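PDB 1Z7M: ATP phosphoribosyltransferase regulatory subunit, which is required for the first step of histidine biosynthesis and may allow feedback regulation of ATP phosphoribosyltransferase by histidine. Local coordinates for residues K125-E130 and S137-Q142; E201-K206 and K229-T234. All coordinates share one frame; numbering follows the deposited sequence.

Contact 1 of 2, residues K125-E130 and S137-Q142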
ATOM      1  N   LYS B 125     -21.612   4.926  -4.196  1.00 52.46           N
ATOM      2  CA  LYS B 125     -21.338   3.576  -3.758  1.00 52.69           C
ATOM      3  C   LYS B 125     -20.254   3.412  -2.712  1.00 52.86           C
ATOM      4  O   LYS B 125     -19.349   4.232  -2.603  1.00 52.18           O
ATOM      5  CB  LYS B 125     -21.027   2.705  -4.966  1.00 52.73           C
ATOM      6  CG  LYS B 125     -19.936   3.244  -5.823  1.00 52.94           C
ATOM      7  CD  LYS B 125     -19.566   2.279  -6.943  1.00 52.47           C
ATOM      8  CE  LYS B 125     -20.660   2.146  -7.982  1.00 51.32           C
ATOM      9  NZ  LYS B 125     -20.156   1.382  -9.160  1.00 51.11           N
ATOM     10  N   ILE B 126     -20.405   2.344  -1.925  1.00 53.31           N
ATOM     11  CA  ILE B 126     -19.470   1.965  -0.872  1.00 54.05           C
ATOM     12  C   ILE B 126     -18.782   0.719  -1.397  1.00 54.74           C
ATOM     13  O   ILE B 126     -19.314   0.054  -2.279  1.00 54.71           O
ATOM     14  CB  ILE B 126     -20.182   1.606   0.451  1.00 53.41           C
ATOM     15  CG1 ILE B 126     -21.212   0.510   0.216  1.00 52.77           C
ATOM     16  CG2 ILE B 126     -20.826   2.825   1.040  1.00 53.18           C
ATOM     17  CD1 ILE B 126     -21.726  -0.075   1.502  1.00 52.35           C
ATOM     18  N   PHE B 127     -17.611   0.405  -0.854  1.00 55.63           N
ATOM     19  CA  PHE B 127     -16.853  -0.753  -1.305  1.00 56.99           C
ATOM     20  C   PHE B 127     -16.498  -1.707  -0.184  1.00 58.69           C
ATOM     21  O   PHE B 127     -15.714  -1.362   0.702  1.00 59.18           O
ATOM     22  CB  PHE B 127     -15.569  -0.289  -1.982  1.00 56.18           C
ATOM     23  CG  PHE B 127     -15.777   0.811  -2.981  1.00 55.22           C
ATOM     24  CD1 PHE B 127     -15.811   2.139  -2.575  1.00 55.20           C
ATOM     25  CD2 PHE B 127     -15.986   0.516  -4.329  1.00 54.00           C
ATOM     26  CE1 PHE B 127     -16.053   3.156  -3.498  1.00 54.89           C
ATOM     27  CE2 PHE B 127     -16.230   1.526  -5.255  1.00 53.40           C
ATOM     28  CZ  PHE B 127     -16.263   2.844  -4.836  1.00 54.11           C
ATOM     29  N   ARG B 128     -17.070  -2.907  -0.231  1.00 60.92           N
ATOM     30  CA  ARG B 128     -16.813  -3.942   0.774  1.00 62.96           C
ATOM     31  C   ARG B 128     -16.300  -5.153   0.008  1.00 63.50           C
ATOM     32  O   ARG B 128     -16.614  -5.310  -1.166  1.00 63.83           O
ATOM     33  CB  ARG B 128     -18.108  -4.315   1.509  1.00 64.45           C
ATOM     34  CG  ARG B 128     -18.857  -3.138   2.145  1.00 67.70           C
ATOM     35  CD  ARG B 128     -20.353  -3.454   2.396  1.00 70.73           C
ATOM     36  NE  ARG B 128     -20.698  -3.628   3.812  1.00 73.03           N
ATOM     37  CZ  ARG B 128     -20.653  -2.672   4.748  1.00 73.71           C
ATOM     38  NH1 ARG B 128     -20.276  -1.433   4.452  1.00 73.57           N
ATOM     39  NH2 ARG B 128     -20.987  -2.963   5.998  1.00 73.50           N
ATOM     40  N   LYS B 129     -15.512  -6.004   0.657  1.00 64.45           N
ATOM     41  CA  LYS B 129     -14.988  -7.203  -0.005  1.00 65.03           C
ATOM     42  C   LYS B 129     -15.893  -8.398   0.206  1.00 66.07           C
ATOM     43  O   LYS B 129     -16.449  -8.582   1.289  1.00 66.21           O
ATOM     44  CB  LYS B 129     -13.614  -7.566   0.537  1.00 64.51           C
ATOM     45  CG  LYS B 129     -12.517  -6.680   0.078  1.00 63.72           C
ATOM     46  CD  LYS B 129     -11.251  -7.125   0.707  1.00 63.52           C
ATOM     47  CE  LYS B 129     -10.098  -6.323   0.192  1.00 64.28           C
ATOM     48  NZ  LYS B 129      -8.846  -6.694   0.912  1.00 65.32           N
ATOM     49  N   GLU B 130     -16.028  -9.221  -0.824  1.00 67.11           N
ATOM     50  CA  GLU B 130     -16.860 -10.414  -0.726  1.00 68.90           C
ATOM     51  C   GLU B 130     -16.083 -11.595  -1.305  1.00 69.64           C
ATOM     52  O   GLU B 130     -15.105 -11.391  -2.001  1.00 69.61           O
ATOM     53  CB  GLU B 130     -18.180 -10.193  -1.474  1.00 69.36           C
ATOM     54  CG  GLU B 130     -19.104  -9.186  -0.795  1.00 70.85           C
ATOM     55  CD  GLU B 130     -19.597  -9.641   0.587  1.00 71.96           C
ATOM     56  OE1 GLU B 130     -19.886  -8.761   1.433  1.00 72.28           O
ATOM     57  OE2 GLU B 130     -19.705 -10.868   0.827  1.00 72.55           O
ATOM     58  N   SER B 137     -21.773  -8.697  -4.813  1.00 60.90           N
ATOM     59  CA  SER B 137     -21.202  -7.477  -5.351  1.00 61.03           C
ATOM     60  C   SER B 137     -20.252  -6.873  -4.329  1.00 61.17           C
ATOM     61  O   SER B 137     -20.526  -6.900  -3.131  1.00 61.26           O
ATOM     62  CB  SER B 137     -22.307  -6.470  -5.674  1.00 60.68           C
ATOM     63  OG  SER B 137     -23.290  -7.051  -6.510  1.00 61.11           O
ATOM     64  N   THR B 138     -19.126  -6.346  -4.797  1.00 60.79           N
ATOM     65  CA  THR B 138     -18.181  -5.701  -3.896  1.00 60.26           C
ATOM     66  C   THR B 138     -18.435  -4.190  -4.058  1.00 59.53           C
ATOM     67  O   THR B 138     -18.164  -3.391  -3.157  1.00 59.35           O
ATOM     68  CB  THR B 138     -16.710  -6.112  -4.240  1.00 60.60           C
ATOM     69  OG1 THR B 138     -15.994  -4.991  -4.769  1.00 60.62           O
ATOM     70  CG2 THR B 138     -16.704  -7.277  -5.247  1.00 60.19           C
ATOM     71  N   GLU B 139     -18.993  -3.825  -5.213  1.00 59.22           N
ATOM     72  CA  GLU B 139     -19.352  -2.440  -5.514  1.00 58.47           C
ATOM     73  C   GLU B 139     -20.860  -2.309  -5.231  1.00 57.66           C
ATOM     74  O   GLU B 139     -21.700  -2.901  -5.915  1.00 57.77           O
ATOM     75  CB  GLU B 139     -19.040  -2.119  -6.971  1.00 58.65           C
ATOM     76  CG  GLU B 139     -18.085  -0.963  -7.163  1.00 59.66           C
ATOM     77  CD  GLU B 139     -17.411  -1.008  -8.524  1.00 60.74           C
ATOM     78  OE1 GLU B 139     -16.635  -1.962  -8.764  1.00 60.96           O
ATOM     79  OE2 GLU B 139     -17.658  -0.100  -9.352  1.00 60.75           O
ATOM     80  N   ASN B 140     -21.184  -1.529  -4.207  1.00 55.96           N
ATOM     81  CA  ASN B 140     -22.548  -1.344  -3.748  1.00 54.38           C
ATOM     82  C   ASN B 140     -23.026   0.072  -3.838  1.00 53.67           C
ATOM     83  O   ASN B 140     -22.534   0.943  -3.119  1.00 53.28           O
ATOM     84  CB  ASN B 140     -22.643  -1.778  -2.298  1.00 54.57           C
ATOM     85  CG  ASN B 140     -22.208  -3.196  -2.098  1.00 54.89           C
ATOM     86  OD1 ASN B 140     -21.487  -3.502  -1.159  1.00 55.98           O
ATOM     87  ND2 ASN B 140     -22.652  -4.076  -2.975  1.00 55.39           N
ATOM     88  N   TYR B 141     -24.022   0.281  -4.693  1.00 53.26           N
ATOM     89  CA  TYR B 141     -24.619   1.591  -4.910  1.00 52.70           C
ATOM     90  C   TYR B 141     -25.767   1.782  -3.932  1.00 52.48           C
ATOM     91  O   TYR B 141     -26.686   0.971  -3.870  1.00 52.43           O
ATOM     92  CB  TYR B 141     -25.168   1.686  -6.324  1.00 52.17           C
ATOM     93  CG  TYR B 141     -25.282   3.102  -6.825  1.00 52.22           C
ATOM     94  CD1 TYR B 141     -24.269   3.666  -7.589  1.00 51.91           C
ATOM     95  CD2 TYR B 141     -26.409   3.884  -6.545  1.00 52.77           C
ATOM     96  CE1 TYR B 141     -24.374   4.967  -8.071  1.00 52.06           C
ATOM     97  CE2 TYR B 141     -26.517   5.196  -7.020  1.00 52.36           C
ATOM     98  CZ  TYR B 141     -25.497   5.725  -7.781  1.00 51.61           C
ATOM     99  OH  TYR B 141     -25.575   7.009  -8.250  1.00 50.51           O
ATOM    100  N   GLN B 142     -25.723   2.855  -3.170  1.00 52.13           N
ATOM    101  CA  GLN B 142     -26.787   3.089  -2.238  1.00 52.20           C
ATOM    102  C   GLN B 142     -27.303   4.495  -2.434  1.00 52.76           C
ATOM    103  O   GLN B 142     -26.627   5.330  -3.050  1.00 52.96           O
ATOM    104  CB  GLN B 142     -26.275   2.950  -0.820  1.00 51.51           C
ATOM    105  CG  GLN B 142     -25.373   1.785  -0.620  1.00 51.96           C
ATOM    106  CD  GLN B 142     -24.886   1.679   0.807  1.00 52.46           C
ATOM    107  OE1 GLN B 142     -24.468   2.663   1.407  1.00 52.18           O
ATOM    108  NE2 GLN B 142     -24.940   0.477   1.361  1.00 53.23           N
TER
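Lys125 and Glu139 form a salt bridge across a β-hairpin whose place in the fold and Phe-Arg-Lys-Glu sequence match motif 2 of the class II aminoacyl-tRNA synthetases. The strands run antiparallel, with axes 4.5 Å apart. Ile126 and Asn140 make a hydrogen-bonded pair: Ile126 N donates to Asn140 O, and Asn140 N returns a 3.1 Å bond to Ile126 O. Nearer the turn, Arg128 N donates to Thr138 O.

The lysine chain sits on the face of the sheet that also bears Tyr141, Phe127 and Glu139. Lys125 CB lies 3.8 Å from Tyr141 CA, the non-hydrogen-bonded partner. With Lys125 CG between the backbone N and the carbonyl carbon (chi1 54°), the chain proceeds to Lys125 CD, which packs 3.6 Å from Glu139 CG. A bend at chi3 (69°) puts Lys125 CE at the edge of the Tyr141 ring, 3.9 Å from Tyr141 CD1. Finally Lys125 NZ meets Glu139 OE2 at 2.9 Å, on the anti side of the carboxylate and 21° out of its plane. The same oxygen is hydrogen-bonded to Ser62 OG of the second subunit, so the ion pair borders the interface with that subunit. An alanine in place of Lys125 would probably leave the Glu139 carboxylate without its charged mate across the hairpin and the Tyr141 ring edge without the CE methylene.

Glu139 CG has a second neighbour in the Phe127 ring; the two side chains lie alongside each other and point the same way. On the reverse face, Ile126 crosses Gln142 at about a right angle, its CD1 against the amide NE2, while Ile126 CG1 packs 3.7 Å from Asn140 CB.

Contact 2 of 2, residues E201-K206 and K229-T234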
ATOM      1  N   GLU B 201     -28.360 -14.287  18.945  1.00 59.12           N
ATOM      2  CA  GLU B 201     -28.124 -15.295  17.939  1.00 59.32           C
ATOM      3  C   GLU B 201     -29.408 -16.093  17.682  1.00 58.81           C
ATOM      4  O   GLU B 201     -29.689 -16.486  16.544  1.00 59.35           O
ATOM      5  CB  GLU B 201     -26.989 -16.217  18.379  1.00 60.90           C
ATOM      6  CG  GLU B 201     -26.640 -17.283  17.338  1.00 63.56           C
ATOM      7  CD  GLU B 201     -26.129 -16.689  16.015  1.00 65.10           C
ATOM      8  OE1 GLU B 201     -26.059 -17.441  15.006  1.00 65.69           O
ATOM      9  OE2 GLU B 201     -25.793 -15.476  15.990  1.00 65.60           O
ATOM     10  N   LEU B 202     -30.191 -16.319  18.735  1.00 57.08           N
ATOM     11  CA  LEU B 202     -31.430 -17.069  18.611  1.00 55.50           C
ATOM     12  C   LEU B 202     -32.444 -16.347  17.741  1.00 55.40           C
ATOM     13  O   LEU B 202     -33.127 -16.968  16.926  1.00 55.76           O
ATOM     14  CB  LEU B 202     -32.025 -17.346  19.993  1.00 54.41           C
ATOM     15  CG  LEU B 202     -31.360 -18.464  20.808  1.00 53.05           C
ATOM     16  CD1 LEU B 202     -32.043 -18.600  22.147  1.00 52.48           C
ATOM     17  CD2 LEU B 202     -31.451 -19.772  20.059  1.00 52.96           C
ATOM     18  N   LEU B 203     -32.538 -15.035  17.907  1.00 54.80           N
ATOM     19  CA  LEU B 203     -33.470 -14.223  17.132  1.00 54.29           C
ATOM     20  C   LEU B 203     -33.031 -14.033  15.687  1.00 54.48           C
ATOM     21  O   LEU B 203     -33.862 -13.951  14.774  1.00 54.88           O
ATOM     22  CB  LEU B 203     -33.625 -12.861  17.788  1.00 53.91           C
ATOM     23  CG  LEU B 203     -34.542 -12.769  19.006  1.00 53.65           C
ATOM     24  CD1 LEU B 203     -34.277 -11.467  19.714  1.00 53.35           C
ATOM     25  CD2 LEU B 203     -35.999 -12.841  18.578  1.00 53.74           C
ATOM     26  N   LEU B 204     -31.721 -13.947  15.496  1.00 54.14           N
ATOM     27  CA  LEU B 204     -31.132 -13.768  14.185  1.00 54.49           C
ATOM     28  C   LEU B 204     -31.393 -14.911  13.259  1.00 55.05           C
ATOM     29  O   LEU B 204     -31.651 -14.718  12.073  1.00 55.45           O
ATOM     30  CB  LEU B 204     -29.639 -13.633  14.306  1.00 54.63           C
ATOM     31  CG  LEU B 204     -29.173 -12.237  14.639  1.00 54.48           C
ATOM     32  CD1 LEU B 204     -27.690 -12.270  14.941  1.00 55.06           C
ATOM     33  CD2 LEU B 204     -29.480 -11.335  13.474  1.00 54.61           C
ATOM     34  N   LYS B 205     -31.279 -16.106  13.810  1.00 55.45           N
ATOM     35  CA  LYS B 205     -31.469 -17.311  13.046  1.00 56.39           C
ATOM     36  C   LYS B 205     -32.860 -17.858  13.271  1.00 56.95           C
ATOM     37  O   LYS B 205     -33.213 -18.889  12.710  1.00 57.30           O
ATOM     38  CB  LYS B 205     -30.429 -18.325  13.485  1.00 56.63           C
ATOM     39  CG  LYS B 205     -29.023 -17.749  13.603  1.00 57.12           C
ATOM     40  CD  LYS B 205     -28.392 -17.480  12.244  1.00 58.68           C
ATOM     41  CE  LYS B 205     -28.429 -18.717  11.368  1.00 61.15           C
ATOM     42  NZ  LYS B 205     -27.878 -19.938  12.048  1.00 61.14           N
ATOM     43  N   LYS B 206     -33.660 -17.148  14.062  1.00 57.39           N
ATOM     44  CA  LYS B 206     -34.990 -17.624  14.360  1.00 57.91           C
ATOM     45  C   LYS B 206     -34.849 -19.082  14.683  1.00 58.47           C
ATOM     46  O   LYS B 206     -35.553 -19.970  14.183  1.00 58.72           O
ATOM     47  CB  LYS B 206     -35.956 -17.377  13.211  1.00 57.74           C
ATOM     48  CG  LYS B 206     -36.244 -15.902  12.991  1.00 57.37           C
ATOM     49  CD  LYS B 206     -37.484 -15.695  12.146  1.00 56.99           C
ATOM     50  CE  LYS B 206     -37.761 -14.221  11.935  1.00 56.42           C
ATOM     51  NZ  LYS B 206     -37.726 -13.469  13.214  1.00 55.89           N
ATOM     52  N   LYS B 229     -41.630 -17.163  22.446  1.00 64.22           N
ATOM     53  CA  LYS B 229     -42.006 -18.137  21.416  1.00 64.71           C
ATOM     54  C   LYS B 229     -42.749 -17.514  20.233  1.00 65.01           C
ATOM     55  O   LYS B 229     -42.621 -17.971  19.099  1.00 64.78           O
ATOM     56  CB  LYS B 229     -42.920 -19.212  22.002  1.00 65.17           C
ATOM     57  CG  LYS B 229     -42.307 -20.127  23.019  1.00 67.00           C
ATOM     58  CD  LYS B 229     -43.327 -21.197  23.450  1.00 68.50           C
ATOM     59  CE  LYS B 229     -42.740 -22.192  24.458  1.00 70.08           C
ATOM     60  NZ  LYS B 229     -41.552 -22.937  23.913  1.00 69.96           N
ATOM     61  N   GLU B 230     -43.525 -16.471  20.524  1.00 64.74           N
ATOM     62  CA  GLU B 230     -44.364 -15.787  19.546  1.00 64.49           C
ATOM     63  C   GLU B 230     -43.684 -14.727  18.676  1.00 64.09           C
ATOM     64  O   GLU B 230     -43.818 -14.765  17.453  1.00 64.09           O
ATOM     65  CB  GLU B 230     -45.551 -15.152  20.283  1.00 65.48           C
ATOM     66  CG  GLU B 230     -46.846 -15.036  19.483  1.00 67.14           C
ATOM     67  CD  GLU B 230     -47.488 -16.382  19.195  1.00 68.19           C
ATOM     68  OE1 GLU B 230     -48.648 -16.394  18.719  1.00 68.78           O
ATOM     69  OE2 GLU B 230     -46.831 -17.423  19.437  1.00 68.67           O
ATOM     70  N   ILE B 231     -42.971 -13.783  19.290  1.00 63.16           N
ATOM     71  CA  ILE B 231     -42.309 -12.726  18.533  1.00 62.25           C
ATOM     72  C   ILE B 231     -41.348 -13.265  17.487  1.00 61.89           C
ATOM     73  O   ILE B 231     -40.826 -12.511  16.668  1.00 62.04           O
ATOM     74  CB  ILE B 231     -41.518 -11.794  19.430  1.00 62.43           C
ATOM     75  CG1 ILE B 231     -40.406 -12.580  20.123  1.00 62.89           C
ATOM     76  CG2 ILE B 231     -42.437 -11.123  20.416  1.00 62.43           C
ATOM     77  CD1 ILE B 231     -39.383 -11.714  20.819  1.00 63.08           C
ATOM     78  N   PHE B 232     -41.100 -14.568  17.515  1.00 60.84           N
ATOM     79  CA  PHE B 232     -40.218 -15.185  16.540  1.00 60.02           C
ATOM     80  C   PHE B 232     -40.940 -15.487  15.244  1.00 60.51           C
ATOM     81  O   PHE B 232     -40.300 -15.593  14.212  1.00 60.55           O
ATOM     82  CB  PHE B 232     -39.679 -16.513  17.059  1.00 58.60           C
ATOM     83  CG  PHE B 232     -38.358 -16.424  17.758  1.00 56.75           C
ATOM     84  CD1 PHE B 232     -38.169 -15.554  18.825  1.00 56.38           C
ATOM     85  CD2 PHE B 232     -37.324 -17.274  17.395  1.00 55.36           C
ATOM     86  CE1 PHE B 232     -36.971 -15.541  19.516  1.00 55.48           C
ATOM     87  CE2 PHE B 232     -36.128 -17.264  18.081  1.00 54.60           C
ATOM     88  CZ  PHE B 232     -35.950 -16.401  19.142  1.00 54.62           C
ATOM     89  N   ILE B 233     -42.264 -15.644  15.283  1.00 61.45           N
ATOM     90  CA  ILE B 233     -42.985 -16.004  14.065  1.00 62.65           C
ATOM     91  C   ILE B 233     -44.293 -15.311  13.726  1.00 63.73           C
ATOM     92  O   ILE B 233     -45.041 -15.829  12.896  1.00 64.05           O
ATOM     93  CB  ILE B 233     -43.280 -17.523  14.023  1.00 62.15           C
ATOM     94  CG1 ILE B 233     -44.274 -17.885  15.122  1.00 62.05           C
ATOM     95  CG2 ILE B 233     -41.992 -18.321  14.182  1.00 60.99           C
ATOM     96  CD1 ILE B 233     -44.666 -19.349  15.125  1.00 62.94           C
ATOM     97  N   THR B 234     -44.591 -14.171  14.347  1.00 65.09           N
ATOM     98  CA  THR B 234     -45.839 -13.475  14.029  1.00 66.38           C
ATOM     99  C   THR B 234     -45.827 -11.974  14.182  1.00 67.21           C
ATOM    100  O   THR B 234     -45.159 -11.436  15.056  1.00 67.37           O
ATOM    101  CB  THR B 234     -47.018 -13.957  14.880  1.00 66.73           C
ATOM    102  OG1 THR B 234     -48.213 -13.307  14.423  1.00 68.16           O
ATOM    103  CG2 THR B 234     -46.807 -13.602  16.342  1.00 66.22           C
TER
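Phe232 packs against Leu202, Leu203 and Lys206, at the Schellman motif that ends helix 196-204. The Phe232 and Leu203 side chains cross at about a right angle, with Phe232 CE1 3.7 Å from Leu203 CG. Leu202 CB adds a contact at 4.1 Å from Phe232 CZ. Elsewhere on the ring, Phe232 CD2 lies 3.8 Å from Lys206 CA. Beside the phenylalanine, Ile231 CD1 touches Leu203 CD2 at 4.2 Å.

The next shell explains these positions. Lys206 takes a positive phi (45°) as the C-prime residue, which lets Asp207 N turn back to Leu202 O, while Lys206 N makes a weak bond to Leu203 O. Within 229-234, Ile231 CG1 lies at the edge of the Phe232 ring, in its plane. Further out, Leu208 and Leu211 of helix 208-217 pack against the phenylalanine, and helix 182-191 supplies Phe185 to Leu203 and Leu188 to Ile231. The contact thus joins the end of helix 196-204 to residues 231-232 in a buried helical cluster. The Lys206 chain, bent at chi4 (-49°), brings Lys206 NZ to Phe232 O in a weak 3.5 Å hydrogen bond.

Contact 1 closes before contact 2 opens along the chain, and the two do not touch: their centres are 29 Å apart and their nearest atoms about 14 Å. Contact 1 belongs to the large mixed sheet of the synthetase-like fold, whereas contact 2 joins helices inserted in sequence between strands 175-181 and 272-274 of that sheet. Their neighbours in the assembly also differ. The second subunit of the same protein reaches contact 1, while the chain of another protein packs on Lys205, Lys206 and Ile233 of the segments of contact 2. A bound phosphate ion, probably from the crystallisation liquor, lies about 5 Å from the Lys206 side chain.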